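Local coordinates for protein ABC transporter (Caldanaerobius, PDB 4G68) that probably serves as the extracellular solute-binding component of an ABC transporter, capturing xylan-derived sugars for uptake by a thermophilic bacterium, at residues L157-K161 with E162-K166; M256-T259 with R260-T264; A265-Q269 with G270-M274. All coordinates share one frame; numbering follows the deposited sequence.

Contact 1: L157-K161 with E162-K166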
# COMPACT_ATOMS: atom_id res chain seq x y z
N LEU C 157 -11.57 -3.63 -1.17
CA LEU C 157 -12.15 -4.56 -2.14
C LEU C 157 -12.82 -3.71 -3.22
O LEU C 157 -13.77 -2.95 -2.96
CB LEU C 157 -13.12 -5.58 -1.46
CG LEU C 157 -13.90 -6.60 -2.34
CD1 LEU C 157 -13.00 -7.49 -3.20
CD2 LEU C 157 -14.83 -7.43 -1.46
N TYR C 158 -12.35 -3.89 -4.46
CA TYR C 158 -12.95 -3.23 -5.63
C TYR C 158 -13.92 -4.19 -6.27
O TYR C 158 -13.58 -5.33 -6.53
CB TYR C 158 -11.86 -2.87 -6.65
CG TYR C 158 -10.84 -1.91 -6.09
CD1 TYR C 158 -11.00 -0.54 -6.21
CD2 TYR C 158 -9.66 -2.38 -5.51
CE1 TYR C 158 -10.05 0.35 -5.72
CE2 TYR C 158 -8.70 -1.50 -5.01
CZ TYR C 158 -8.90 -0.16 -5.13
OH TYR C 158 -7.92 0.69 -4.64
N ILE C 159 -15.15 -3.70 -6.53
CA ILE C 159 -16.24 -4.47 -7.11
C ILE C 159 -16.56 -3.86 -8.48
O ILE C 159 -16.88 -2.67 -8.55
CB ILE C 159 -17.51 -4.33 -6.19
CG1 ILE C 159 -17.21 -4.80 -4.79
CG2 ILE C 159 -18.79 -4.99 -6.76
CD1 ILE C 159 -16.72 -6.23 -4.80
N ASN C 160 -16.45 -4.64 -9.56
CA ASN C 160 -16.98 -4.20 -10.85
C ASN C 160 -18.50 -4.36 -10.82
O ASN C 160 -18.99 -5.48 -11.02
CB ASN C 160 -16.39 -5.05 -12.00
CG ASN C 160 -16.85 -4.57 -13.38
OD1 ASN C 160 -18.01 -4.21 -13.54
ND2 ASN C 160 -15.95 -4.52 -14.34
N LYS C 161 -19.24 -3.26 -10.55
CA LYS C 161 -20.71 -3.33 -10.38
C LYS C 161 -21.41 -3.91 -11.61
O LYS C 161 -22.41 -4.64 -11.48
CB LYS C 161 -21.33 -1.95 -10.12
CG LYS C 161 -20.82 -1.19 -8.88
CD LYS C 161 -21.44 0.22 -8.88
CE LYS C 161 -20.61 1.23 -8.10
NZ LYS C 161 -20.92 2.69 -8.33
N GLU C 162 -20.88 -3.60 -12.79
CA GLU C 162 -21.48 -4.03 -14.06
C GLU C 162 -21.43 -5.55 -14.16
O GLU C 162 -22.39 -6.18 -14.63
CB GLU C 162 -20.75 -3.44 -15.25
CG GLU C 162 -21.42 -3.82 -16.59
CD GLU C 162 -20.71 -3.19 -17.77
OE1 GLU C 162 -21.18 -2.12 -18.23
OE2 GLU C 162 -19.69 -3.76 -18.23
N LEU C 163 -20.34 -6.14 -13.67
CA LEU C 163 -20.17 -7.60 -13.78
C LEU C 163 -21.11 -8.29 -12.79
O LEU C 163 -21.73 -9.32 -13.13
CB LEU C 163 -18.69 -8.04 -13.62
CG LEU C 163 -17.87 -7.91 -14.95
CD1 LEU C 163 -16.37 -8.13 -14.81
CD2 LEU C 163 -18.39 -8.79 -16.07
N PHE C 164 -21.21 -7.72 -11.59
CA PHE C 164 -22.10 -8.28 -10.55
C PHE C 164 -23.57 -8.23 -11.06
O PHE C 164 -24.31 -9.25 -10.98
CB PHE C 164 -21.89 -7.58 -9.16
CG PHE C 164 -20.77 -8.17 -8.34
CD1 PHE C 164 -21.05 -8.99 -7.23
CD2 PHE C 164 -19.44 -7.92 -8.66
CE1 PHE C 164 -20.02 -9.57 -6.48
CE2 PHE C 164 -18.41 -8.48 -7.91
CZ PHE C 164 -18.69 -9.31 -6.81
N ASP C 165 -23.96 -7.08 -11.64
CA ASP C 165 -25.34 -6.86 -12.14
C ASP C 165 -25.66 -7.84 -13.28
O ASP C 165 -26.70 -8.58 -13.25
CB ASP C 165 -25.54 -5.40 -12.61
CG ASP C 165 -25.68 -4.39 -11.45
OD1 ASP C 165 -25.63 -4.77 -10.26
OD2 ASP C 165 -25.84 -3.17 -11.76
N LYS C 166 -24.75 -7.88 -14.28
CA LYS C 166 -24.88 -8.80 -15.42
C LYS C 166 -25.14 -10.27 -15.02
O LYS C 166 -25.91 -10.99 -15.68
CB LYS C 166 -23.64 -8.74 -16.30
CG LYS C 166 -23.79 -9.54 -17.58
CD LYS C 166 -22.54 -9.43 -18.45
CE LYS C 166 -22.68 -10.32 -19.67
NZ LYS C 166 -21.36 -10.49 -20.36
O HOH W 1 -16.96 -4.25 -17.19
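Asn160 and Leu163 meet where strand 144-160 runs straight into helix 161-166, and the asparagine side chain does most of the work. Asn160 CB lies 4.1 Å from Leu163 CB. With CG anti to the backbone N (chi1 -177°), the amide turns forward over the first helical turn, and CG sits against Leu163 CG. At the tip the two branches divide. Asn160 OD1 accepts from Leu163 N at 3.0 Å, the N-H coming from above the carbonyl plane, well off a lone pair. Asn160 ND2 passes 3.7 Å from Leu163 CD1 and donates to a water at 3.0 Å, which in turn donates to Glu162 OE2. The water thus ties the amide to the carboxylate, whose other oxygen, OE1, is salt-bridged to Lys296.

Leu163 N also makes a weak bond to Asn160 O, so its N-H is shared between side chain and backbone of one residue. Phe164 N reaches Asn160 O in the carbonyl plane at 3.2 Å, the same oxygen that lies at the edge of the Phe164 ring, and Asp165 N bonds to Lys161 O. Ile159 crosses the phenylalanine at about a right angle and sets CG2 over a ring face, a CH-pi contact 3.9 Å from the centroid. Phe185 meets that ring edge-to-face.

An asparagine N-cap starting a helix directly at the end of a strand is the motif here, within the solute-binding protein fold.

Contact 2: M256-T259 with R260-T264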
# COMPACT_ATOMS: atom_id res chain seq x y z
N MET C 256 0.28 -16.38 -10.74
CA MET C 256 1.60 -16.32 -10.06
C MET C 256 2.72 -15.74 -10.94
O MET C 256 3.75 -15.29 -10.42
CB MET C 256 2.02 -17.66 -9.39
CG MET C 256 1.36 -17.87 -8.03
SD MET C 256 1.50 -19.48 -7.25
CE MET C 256 1.32 -20.58 -8.65
N GLY C 257 2.50 -15.73 -12.26
CA GLY C 257 3.44 -15.15 -13.23
C GLY C 257 3.17 -13.71 -13.64
O GLY C 257 3.87 -13.16 -14.48
N LEU C 258 2.13 -13.11 -13.06
CA LEU C 258 1.72 -11.77 -13.42
C LEU C 258 2.02 -10.79 -12.26
O LEU C 258 2.02 -11.18 -11.06
CB LEU C 258 0.23 -11.72 -13.87
CG LEU C 258 -0.21 -11.57 -15.35
CD1 LEU C 258 0.51 -12.44 -16.39
CD2 LEU C 258 -1.72 -11.76 -15.46
N THR C 259 2.35 -9.56 -12.65
CA THR C 259 2.71 -8.48 -11.72
C THR C 259 1.47 -7.72 -11.26
O THR C 259 0.39 -7.95 -11.79
CB THR C 259 3.66 -7.47 -12.38
OG1 THR C 259 2.99 -6.79 -13.44
CG2 THR C 259 4.94 -8.15 -12.90
N ARG C 260 1.62 -6.84 -10.28
CA ARG C 260 0.50 -5.97 -9.87
C ARG C 260 -0.07 -5.21 -11.10
O ARG C 260 -1.29 -5.16 -11.27
CB ARG C 260 0.99 -4.98 -8.79
CG ARG C 260 -0.07 -4.00 -8.24
CD ARG C 260 -0.17 -2.69 -9.04
NE ARG C 260 1.07 -1.94 -9.06
CZ ARG C 260 1.43 -1.03 -8.15
NH1 ARG C 260 0.64 -0.73 -7.08
NH2 ARG C 260 2.62 -0.40 -8.29
N ASP C 261 0.82 -4.60 -11.89
CA ASP C 261 0.41 -3.76 -13.05
C ASP C 261 -0.33 -4.56 -14.14
O ASP C 261 -1.20 -4.03 -14.81
CB ASP C 261 1.61 -3.08 -13.69
CG ASP C 261 2.20 -1.95 -12.84
OD1 ASP C 261 1.69 -1.63 -11.75
OD2 ASP C 261 3.22 -1.39 -13.29
N GLU C 262 0.05 -5.82 -14.34
CA GLU C 262 -0.66 -6.70 -15.24
C GLU C 262 -2.05 -7.03 -14.68
O GLU C 262 -3.01 -7.19 -15.41
CB GLU C 262 0.15 -7.97 -15.50
CG GLU C 262 1.44 -7.63 -16.28
CD GLU C 262 2.23 -8.82 -16.78
OE1 GLU C 262 2.74 -9.63 -15.99
OE2 GLU C 262 2.41 -8.91 -18.00
N ALA C 263 -2.13 -7.12 -13.35
CA ALA C 263 -3.42 -7.39 -12.73
C ALA C 263 -4.40 -6.21 -12.80
O ALA C 263 -5.56 -6.39 -13.15
CB ALA C 263 -3.22 -7.84 -11.29
N THR C 264 -3.92 -4.99 -12.46
CA THR C 264 -4.73 -3.78 -12.62
C THR C 264 -5.17 -3.56 -14.11
O THR C 264 -6.28 -3.08 -14.41
CB THR C 264 -3.99 -2.52 -12.03
OG1 THR C 264 -2.74 -2.34 -12.71
CG2 THR C 264 -3.69 -2.72 -10.55
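Thr259 and Glu262 hold each other at the start of helix 260-268, each side chain turned to the other's backbone. Among the hydrogen bonds, the threonine's is the shorter of this pair: Glu262 N donates to Thr259 OG1 at 3.2 Å with an N-H...O angle of 161°. The hydroxyl gets there because OG1 lies between the backbone N and the carbonyl carbon (chi1 65°), which points it along the chain to the first helical turn. The return bond is weak, Thr259 N to Glu262 OE1 at 3.4 Å. Next along the chain, Ala263 N bonds to Thr259 O at 3.1 Å and begins the regular helical pattern. Within the same first turns, Thr264 OG1 donates back to Asp261 O at 3.1 Å, from above the carbonyl plane.

Van der Waals contact comes mainly from the glutamate stem. Glu262 CG rests 3.3 Å from Thr259 OG1, while its CB lies 3.6 Å from Leu258 CG. The leucine and glutamate side chains cross at about a right angle, and OE1 is also near Leu258 CD1, so the leucine's CG and CD1 lie against the same carboxylate oxygen that faces the threonine N-H.

The charged pair sits on the helix itself. Arg260, bent at chi2 and chi3, brings NE back to Asp261 OD1 at 2.8 Å, with the carboxylate oxygen tilted 30° from the guanidinium plane. Its NH1 forms a second salt bridge, to Asp281, so this one side chain links the helix start to the loop beyond strand 274-278.

Reciprocal bonding of this kind between the N-cap residue and the residue three further on defines the capping box.

Contact 3: A265-Q269 with G270-M274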
# COMPACT_ATOMS: atom_id res chain seq x y z
N ALA C 265 -4.32 -3.93 -15.06
CA ALA C 265 -4.74 -3.86 -16.47
C ALA C 265 -5.88 -4.88 -16.78
O ALA C 265 -6.87 -4.53 -17.44
CB ALA C 265 -3.54 -4.06 -17.39
N GLU C 266 -5.76 -6.10 -16.25
CA GLU C 266 -6.85 -7.08 -16.26
C GLU C 266 -8.16 -6.47 -15.80
O GLU C 266 -9.16 -6.42 -16.54
CB GLU C 266 -6.53 -8.21 -15.31
CG GLU C 266 -6.33 -9.53 -16.04
CD GLU C 266 -6.17 -10.71 -15.10
OE1 GLU C 266 -6.36 -10.64 -13.88
OE2 GLU C 266 -5.81 -11.77 -15.60
N PHE C 267 -8.14 -5.98 -14.56
CA PHE C 267 -9.33 -5.43 -13.93
C PHE C 267 -9.86 -4.21 -14.62
O PHE C 267 -11.09 -4.07 -14.67
CB PHE C 267 -9.06 -5.04 -12.49
CG PHE C 267 -10.32 -4.79 -11.69
CD1 PHE C 267 -11.27 -5.79 -11.53
CD2 PHE C 267 -10.53 -3.57 -11.07
CE1 PHE C 267 -12.41 -5.57 -10.76
CE2 PHE C 267 -11.64 -3.35 -10.27
CZ PHE C 267 -12.60 -4.34 -10.14
N ASN C 268 -8.97 -3.35 -15.10
CA ASN C 268 -9.41 -2.11 -15.76
C ASN C 268 -9.93 -2.33 -17.17
O ASN C 268 -10.61 -1.45 -17.71
CB ASN C 268 -8.47 -0.87 -15.56
CG ASN C 268 -7.32 -0.77 -16.57
OD1 ASN C 268 -7.24 -1.47 -17.57
ND2 ASN C 268 -6.40 0.16 -16.29
N GLN C 269 -9.64 -3.51 -17.74
CA GLN C 269 -10.22 -3.92 -19.03
C GLN C 269 -11.54 -4.67 -18.84
O GLN C 269 -12.13 -5.15 -19.81
CB GLN C 269 -9.21 -4.74 -19.83
CG GLN C 269 -8.01 -3.93 -20.32
CD GLN C 269 -8.41 -2.69 -21.12
OE1 GLN C 269 -8.32 -1.54 -20.64
NE2 GLN C 269 -8.87 -2.92 -22.34
N GLY C 270 -12.00 -4.76 -17.61
CA GLY C 270 -13.30 -5.40 -17.30
C GLY C 270 -13.22 -6.91 -17.30
O GLY C 270 -14.20 -7.58 -17.54
N LYS C 271 -12.05 -7.46 -17.04
CA LYS C 271 -11.83 -8.91 -17.20
C LYS C 271 -11.86 -9.69 -15.90
O LYS C 271 -11.55 -10.90 -15.87
CB LYS C 271 -10.52 -9.21 -17.97
CG LYS C 271 -10.47 -8.69 -19.41
CD LYS C 271 -9.15 -9.08 -20.03
CE LYS C 271 -9.00 -8.57 -21.47
NZ LYS C 271 -9.59 -9.57 -22.40
N ALA C 272 -12.22 -9.02 -14.80
CA ALA C 272 -12.43 -9.75 -13.51
C ALA C 272 -13.50 -9.07 -12.69
O ALA C 272 -13.62 -7.82 -12.76
CB ALA C 272 -11.13 -9.84 -12.72
N ALA C 273 -14.28 -9.88 -11.94
CA ALA C 273 -15.33 -9.36 -10.97
C ALA C 273 -14.76 -8.41 -9.91
O ALA C 273 -15.36 -7.32 -9.70
CB ALA C 273 -16.02 -10.52 -10.25
N MET C 274 -13.65 -8.85 -9.25
CA MET C 274 -13.03 -8.23 -8.08
C MET C 274 -11.50 -8.10 -8.14
O MET C 274 -10.84 -8.67 -9.01
CB MET C 274 -13.44 -8.92 -6.72
CG MET C 274 -14.92 -9.27 -6.56
SD MET C 274 -15.39 -10.30 -5.14
CE MET C 274 -15.53 -9.12 -3.81
O HOH W 2 -13.49 -5.33 -13.82
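Phe267 carries its CG anti to the backbone N (chi1 -165°), which swings the ring from the last turn of helix 260-268 toward the chain leaving it, and Gly270 turns that chain with a positive phi of 78°. Together they bring the ring against the backbone of Ala272 to Met274. Phe267 CE1 lies 3.2 Å from Ala272 O, which comes in obliquely, whereas Ala273 O stands at the ring edge near its plane. The methyl of Ala272 comes no nearer than 4.2 Å, from its CB to Phe267 CD1, making a looser apolar contact. Phe285 meets the phenylalanine edge-to-face.

The helix end is closed by two backbone bonds that make a Schellman motif. Lys271 N donates to Glu266 O at 3.1 Å, and Gly270 N to Phe267 O at 3.2 Å, the latter from far above the carbonyl plane. Phe267 O takes a second bond from a water at 2.8 Å, and this water also donates to Ala272 O at 2.7 Å, bridging the terminal turn to the outgoing chain. Lys271 CB packs 3.4 Å from Glu266 O, so its stem lies beside the oxygen that its own N-H engages.

Since backbone N-H groups and a water satisfy the carbonyls of Glu266 and Phe267, neither depends on a side-chain cap. The same water, with the ring set against the carbonyls of Ala272 and Ala273 in the loop leading to strand 274-278, probably helps to fix the course of the outgoing chain.

Contacts 2 and 3 sit at the two ends of helix 260-268: a capping box opens it at the surface, and a Schellman turn closes it where partly buried. Contact 1, also partly buried, caps a different helix, 161-166, yet joins contact 3 because strands 144-160 and 274-278 are antiparallel neighbours: Asn160 N probably bonds to Ala273 O at 2.9 Å, and Met274 packs on Leu157 and Ile159. Contact 2 stays about 8 Å from contact 1 at the nearest atoms. Side-chain oxygens accept helix N-H groups in contacts 1 and 2, whereas the polar bonds of contact 3 are all backbone or water. Aromatic packing belongs to contacts 1 and 3, an internal salt bridge to contact 2.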